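Local coordinates for SusD superfamily protein (PDB 3NQP), which probably binds glycans at the outer membrane of Bacteroides fragilis, as SusD-like proteins do in nutrient uptake, at residues Lys171-Asn185 against Trp198-Tyr211. Sequence-based numbering, arbitrary orientation.
Sequences KSDLNKSMEYFGNMN and WSKAATECLMGEVY
Thr203 OG1 is gripped from two directions: it donates to Ser177 OG at 2.7 Å and accepts from Trp198 NE1 at 2.9 Å, the indole N-H pointing almost straight at it (162°) and in its own ring plane. Ser177 OG in turn hydrogen-bonds Gly118 O of helix 110-135, so one chain of bonds links three helices. The threonine's other branch, CG2, lies 3.5 Å from Met178 SE, and its side chain fits as a knob among Leu174, Ser177, Met178 and Phe181. Leu174 returns the fit, with CD2 against Leu206 and CD1 meeting Val210 CG2 tip to tip.

Lys200, with CG anti to the backbone N (chi1 -173°) and the chain extended beyond, carries NZ to the end of helix 163-181, where it donates to Gly182 O (2.8 Å, in the carbonyl plane) and to Asn185 OD1 (2.9 Å, slightly tilted from the Asn185 amide plane). Lys200 N lies 3.5 Å above the centre of one face of the Phe181 ring, and Lys200 CB makes a CH-pi contact, 4.2 Å from that ring's centroid. One water joins Met184 O to Lys200 N, another Asn185 O to Ala201 N, tying the chain leaving the Phe181-Met184 turn to the start of helix 200-216.

At the far end Lys171 lays CE over the Tyr211 ring, 3.9 Å from its centroid, while NZ continues to a salt bridge with Asp228. A water joins Tyr211 OH to Lys171 O.

The 154° angle between the axes marks an antiparallel helical hairpin, as expected in a TPR-clan family. Its chemistry implies an apolar middle pinned by one buried hydroxyl pair, with one lysine bonded to the loop and another laid over a tyrosine face.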
loop_
_atom_site.group_PDB
_atom_site.type_symbol
_atom_site.label_atom_id
_atom_site.label_comp_id
_atom_site.label_asym_id
_atom_site.label_seq_id
_atom_site.Cartn_x
_atom_site.Cartn_y
_atom_site.Cartn_z
ATOM N N LYS A 171 19.502 0.539 0.734
ATOM C CA LYS A 171 19.963 1.751 0.057
ATOM C C LYS A 171 21.059 1.435 -0.992
ATOM O O LYS A 171 21.084 2.028 -2.073
ATOM C CB LYS A 171 20.425 2.780 1.099
ATOM C CG LYS A 171 19.216 3.435 1.850
ATOM C CD LYS A 171 19.612 4.383 2.977
ATOM C CE LYS A 171 18.432 5.109 3.639
ATOM N NZ LYS A 171 18.873 5.934 4.831
ATOM N N SER A 172 21.945 0.489 -0.701
ATOM C CA SER A 172 22.913 0.059 -1.712
ATOM C C SER A 172 22.199 -0.453 -2.955
ATOM O O SER A 172 22.531 -0.075 -4.090
ATOM C CB SER A 172 23.804 -1.021 -1.132
ATOM O OG SER A 172 24.668 -1.493 -2.123
ATOM N N ASP A 173 21.157 -1.263 -2.740
ATOM C CA ASP A 173 20.353 -1.798 -3.854
ATOM C C ASP A 173 19.601 -0.753 -4.630
ATOM O O ASP A 173 19.486 -0.856 -5.844
ATOM C CB ASP A 173 19.403 -2.928 -3.396
ATOM C CG ASP A 173 20.145 -4.237 -3.112
ATOM O OD1 ASP A 173 21.309 -4.366 -3.573
ATOM O OD2 ASP A 173 19.571 -5.124 -2.437
ATOM N N LEU A 174 19.097 0.269 -3.946
ATOM C CA LEU A 174 18.390 1.317 -4.668
ATOM C C LEU A 174 19.381 2.086 -5.561
ATOM O O LEU A 174 19.077 2.407 -6.713
ATOM C CB LEU A 174 17.717 2.270 -3.706
ATOM C CG LEU A 174 16.493 1.681 -2.972
ATOM C CD1 LEU A 174 16.066 2.566 -1.764
ATOM C CD2 LEU A 174 15.323 1.469 -3.932
ATOM N N ASN A 175 20.548 2.398 -5.025
ATOM C CA ASN A 175 21.577 3.090 -5.822
ATOM C C ASN A 175 22.040 2.263 -7.014
ATOM O O ASN A 175 22.247 2.806 -8.065
ATOM C CB ASN A 175 22.799 3.488 -4.976
ATOM C CG ASN A 175 22.523 4.677 -4.045
ATOM O OD1 ASN A 175 21.580 5.461 -4.235
ATOM N ND2 ASN A 175 23.378 4.822 -3.043
ATOM N N LYS A 176 22.226 0.962 -6.831
ATOM C CA LYS A 176 22.627 0.094 -7.935
ATOM C C LYS A 176 21.504 0.055 -8.992
ATOM O O LYS A 176 21.783 0.102 -10.172
ATOM C CB LYS A 176 22.943 -1.292 -7.430
ATOM C CG LYS A 176 23.953 -2.055 -8.262
ATOM C CD LYS A 176 25.363 -1.527 -8.186
ATOM C CE LYS A 176 26.368 -2.555 -8.776
ATOM N NZ LYS A 176 27.364 -1.944 -9.691
ATOM N N SER A 177 20.245 -0.023 -8.544
ATOM C CA SER A 177 19.074 0.048 -9.448
ATOM C C SER A 177 19.177 1.295 -10.313
ATOM O O SER A 177 19.077 1.182 -11.522
ATOM C CB SER A 177 17.727 -0.035 -8.711
ATOM O OG SER A 177 16.574 0.052 -9.618
HETATM N N MSE A 178 19.398 2.457 -9.719
HETATM C CA MSE A 178 19.502 3.706 -10.512
HETATM C C MSE A 178 20.741 3.637 -11.434
HETATM O O MSE A 178 20.739 4.143 -12.573
HETATM C CB MSE A 178 19.561 4.949 -9.617
HETATM C CG MSE A 178 18.436 5.143 -8.661
HETATM SE SE MSE A 178 16.822 5.519 -9.751
HETATM C CE MSE A 178 17.431 7.171 -10.506
ATOM N N GLU A 179 21.824 3.027 -10.952
ATOM C CA GLU A 179 23.020 3.009 -11.758
ATOM C C GLU A 179 22.788 2.214 -13.025
ATOM O O GLU A 179 23.185 2.620 -14.108
ATOM C CB GLU A 179 24.184 2.429 -10.950
ATOM C CG GLU A 179 25.516 2.463 -11.620
ATOM C CD GLU A 179 26.577 1.778 -10.745
ATOM O OE1 GLU A 179 26.492 1.894 -9.496
ATOM O OE2 GLU A 179 27.452 1.093 -11.308
ATOM N N TYR A 180 22.107 1.086 -12.898
ATOM C CA TYR A 180 21.805 0.263 -14.057
ATOM C C TYR A 180 20.769 0.899 -14.986
ATOM O O TYR A 180 20.929 0.840 -16.185
ATOM C CB TYR A 180 21.355 -1.152 -13.637
ATOM C CG TYR A 180 22.468 -2.092 -13.305
ATOM C CD1 TYR A 180 23.326 -2.563 -14.288
ATOM C CD2 TYR A 180 22.646 -2.545 -12.005
ATOM C CE1 TYR A 180 24.335 -3.438 -14.005
ATOM C CE2 TYR A 180 23.662 -3.433 -11.705
ATOM C CZ TYR A 180 24.507 -3.878 -12.692
ATOM O OH TYR A 180 25.513 -4.761 -12.348
ATOM N N PHE A 181 19.708 1.480 -14.447
ATOM C CA PHE A 181 18.685 2.112 -15.291
ATOM C C PHE A 181 19.271 3.304 -16.103
ATOM O O PHE A 181 18.818 3.606 -17.221
ATOM C CB PHE A 181 17.525 2.603 -14.427
ATOM C CG PHE A 181 16.481 1.536 -14.072
ATOM C CD1 PHE A 181 15.902 0.756 -15.044
ATOM C CD2 PHE A 181 16.003 1.415 -12.774
ATOM C CE1 PHE A 181 14.916 -0.166 -14.722
ATOM C CE2 PHE A 181 15.062 0.481 -12.448
ATOM C CZ PHE A 181 14.520 -0.327 -13.440
ATOM N N GLY A 182 20.252 3.996 -15.518
ATOM C CA GLY A 182 20.908 5.152 -16.136
ATOM C C GLY A 182 19.897 6.175 -16.580
ATOM O O GLY A 182 19.103 6.654 -15.768
ATOM N N ASN A 183 19.933 6.487 -17.878
ATOM C CA ASN A 183 18.997 7.433 -18.519
ATOM C C ASN A 183 17.766 6.773 -19.156
ATOM O O ASN A 183 17.006 7.434 -19.814
ATOM C CB ASN A 183 19.728 8.259 -19.586
ATOM C CG ASN A 183 20.624 9.344 -18.990
ATOM O OD1 ASN A 183 20.188 10.166 -18.163
ATOM N ND2 ASN A 183 21.867 9.396 -19.455
HETATM N N MSE A 184 17.537 5.488 -18.925
HETATM C CA MSE A 184 16.389 4.791 -19.517
HETATM C C MSE A 184 15.153 5.094 -18.646
HETATM O O MSE A 184 14.856 4.387 -17.692
HETATM C CB MSE A 184 16.655 3.253 -19.625
HETATM C CG MSE A 184 17.855 2.814 -20.573
HETATM SE SE MSE A 184 18.413 0.854 -20.614
HETATM C CE MSE A 184 18.547 0.659 -18.639
ATOM N N ASN A 185 14.431 6.148 -19.000
ATOM C CA ASN A 185 13.170 6.533 -18.308
ATOM C C ASN A 185 11.925 5.813 -18.860
ATOM O O ASN A 185 10.823 5.985 -18.337
ATOM C CB ASN A 185 12.951 8.046 -18.442
ATOM C CG ASN A 185 13.850 8.879 -17.529
ATOM O OD1 ASN A 185 14.958 8.487 -17.128
ATOM N ND2 ASN A 185 13.363 10.062 -17.201
ATOM N N TRP A 198 8.767 -3.333 -13.375
ATOM C CA TRP A 198 9.443 -2.331 -12.569
ATOM C C TRP A 198 10.279 -1.435 -13.465
ATOM O O TRP A 198 10.743 -1.873 -14.522
ATOM C CB TRP A 198 10.301 -3.027 -11.510
ATOM C CG TRP A 198 10.788 -2.111 -10.404
ATOM C CD1 TRP A 198 11.948 -1.422 -10.386
ATOM C CD2 TRP A 198 10.099 -1.769 -9.209
ATOM N NE1 TRP A 198 12.056 -0.702 -9.234
ATOM C CE2 TRP A 198 10.937 -0.908 -8.483
ATOM C CE3 TRP A 198 8.867 -2.143 -8.653
ATOM C CZ2 TRP A 198 10.604 -0.417 -7.226
ATOM C CZ3 TRP A 198 8.536 -1.629 -7.413
ATOM C CH2 TRP A 198 9.384 -0.768 -6.728
ATOM N N SER A 199 10.411 -0.166 -13.087
ATOM C CA SER A 199 10.978 0.863 -13.961
ATOM C C SER A 199 11.831 1.792 -13.127
ATOM O O SER A 199 11.794 1.735 -11.896
ATOM C CB SER A 199 9.854 1.680 -14.615
ATOM O OG SER A 199 9.076 2.387 -13.602
ATOM N N LYS A 200 12.541 2.685 -13.799
ATOM C CA LYS A 200 13.333 3.732 -13.132
ATOM C C LYS A 200 12.471 4.633 -12.249
ATOM O O LYS A 200 12.811 4.933 -11.085
ATOM C CB LYS A 200 14.108 4.532 -14.160
ATOM C CG LYS A 200 15.097 5.534 -13.581
ATOM C CD LYS A 200 15.621 6.409 -14.678
ATOM C CE LYS A 200 16.284 7.598 -14.125
ATOM N NZ LYS A 200 16.984 8.367 -15.117
ATOM N N ALA A 201 11.337 5.059 -12.768
ATOM C CA ALA A 201 10.402 5.825 -11.957
ATOM C C ALA A 201 10.005 5.103 -10.664
ATOM O O ALA A 201 9.853 5.696 -9.629
ATOM C CB ALA A 201 9.194 6.147 -12.755
ATOM N N ALA A 202 9.777 3.813 -10.758
ATOM C CA ALA A 202 9.372 3.030 -9.624
ATOM C C ALA A 202 10.471 3.011 -8.572
ATOM O O ALA A 202 10.180 3.142 -7.354
ATOM C CB ALA A 202 8.995 1.597 -10.064
ATOM N N THR A 203 11.722 2.855 -9.023
ATOM C CA THR A 203 12.858 2.943 -8.115
ATOM C C THR A 203 12.935 4.327 -7.453
ATOM O O THR A 203 13.220 4.444 -6.232
ATOM C CB THR A 203 14.185 2.594 -8.786
ATOM O OG1 THR A 203 14.206 1.189 -9.050
ATOM C CG2 THR A 203 15.420 2.965 -7.852
ATOM N N GLU A 204 12.685 5.373 -8.222
ATOM C CA GLU A 204 12.695 6.732 -7.652
ATOM C C GLU A 204 11.562 6.915 -6.601
ATOM O O GLU A 204 11.777 7.556 -5.584
ATOM C CB GLU A 204 12.608 7.795 -8.734
ATOM C CG GLU A 204 13.860 7.885 -9.578
ATOM C CD GLU A 204 14.159 9.269 -10.057
ATOM O OE1 GLU A 204 14.866 9.983 -9.318
ATOM O OE2 GLU A 204 13.661 9.647 -11.125
ATOM N N CYS A 205 10.374 6.356 -6.863
ATOM C CA CYS A 205 9.296 6.362 -5.885
ATOM C C CYS A 205 9.700 5.650 -4.584
ATOM O O CYS A 205 9.523 6.162 -3.489
ATOM C CB CYS A 205 8.047 5.668 -6.421
ATOM S SG CYS A 205 7.154 6.704 -7.620
ATOM N N LEU A 206 10.200 4.445 -4.735
ATOM C CA LEU A 206 10.727 3.693 -3.625
ATOM C C LEU A 206 11.796 4.484 -2.895
ATOM O O LEU A 206 11.828 4.468 -1.657
ATOM C CB LEU A 206 11.252 2.321 -4.076
ATOM C CG LEU A 206 11.687 1.341 -2.998
ATOM C CD1 LEU A 206 10.615 1.144 -1.925
ATOM C CD2 LEU A 206 12.018 -0.001 -3.677
HETATM N N MSE A 207 12.670 5.186 -3.601
HETATM C CA MSE A 207 13.694 5.969 -2.882
HETATM C C MSE A 207 13.031 7.085 -2.097
HETATM O O MSE A 207 13.411 7.378 -0.980
HETATM C CB MSE A 207 14.797 6.528 -3.801
HETATM C CG MSE A 207 15.610 5.471 -4.480
HETATM SE SE MSE A 207 16.966 6.186 -5.639
HETATM C CE MSE A 207 18.203 6.618 -4.254
ATOM N N GLY A 208 12.001 7.706 -2.679
ATOM C CA GLY A 208 11.246 8.707 -1.955
ATOM C C GLY A 208 10.634 8.135 -0.688
ATOM O O GLY A 208 10.653 8.784 0.354
ATOM N N GLU A 209 10.103 6.916 -0.773
ATOM C CA GLU A 209 9.425 6.290 0.365
ATOM C C GLU A 209 10.442 5.896 1.447
ATOM O O GLU A 209 10.240 6.164 2.636
ATOM C CB GLU A 209 8.631 5.056 -0.084
ATOM C CG GLU A 209 7.543 4.599 0.869
ATOM C CD GLU A 209 6.761 3.433 0.284
ATOM O OE1 GLU A 209 7.259 2.698 -0.584
ATOM O OE2 GLU A 209 5.623 3.260 0.668
ATOM N N VAL A 210 11.536 5.293 1.018
ATOM C CA VAL A 210 12.593 4.808 1.922
ATOM C C VAL A 210 13.309 5.976 2.632
ATOM O O VAL A 210 13.382 5.995 3.862
ATOM C CB VAL A 210 13.623 3.943 1.169
ATOM C CG1 VAL A 210 14.894 3.738 2.032
ATOM C CG2 VAL A 210 13.001 2.578 0.737
ATOM N N TYR A 211 13.760 6.977 1.878
ATOM C CA TYR A 211 14.448 8.125 2.470
ATOM C C TYR A 211 13.542 9.038 3.343
ATOM O O TYR A 211 13.976 9.542 4.391
ATOM C CB TYR A 211 15.242 8.915 1.410
ATOM C CG TYR A 211 16.538 8.219 1.033
ATOM C CD1 TYR A 211 16.538 7.209 0.071
ATOM C CD2 TYR A 211 17.711 8.542 1.638
ATOM C CE1 TYR A 211 17.662 6.568 -0.279
ATOM C CE2 TYR A 211 18.902 7.881 1.312
ATOM C CZ TYR A 211 18.868 6.893 0.357
ATOM O OH TYR A 211 20.001 6.220 0.014
HETATM O O HOH W 1 20.157 4.655 -2.125
HETATM O O HOH W 2 12.690 2.782 -16.749
HETATM O O HOH W 3 10.573 4.774 -15.611
#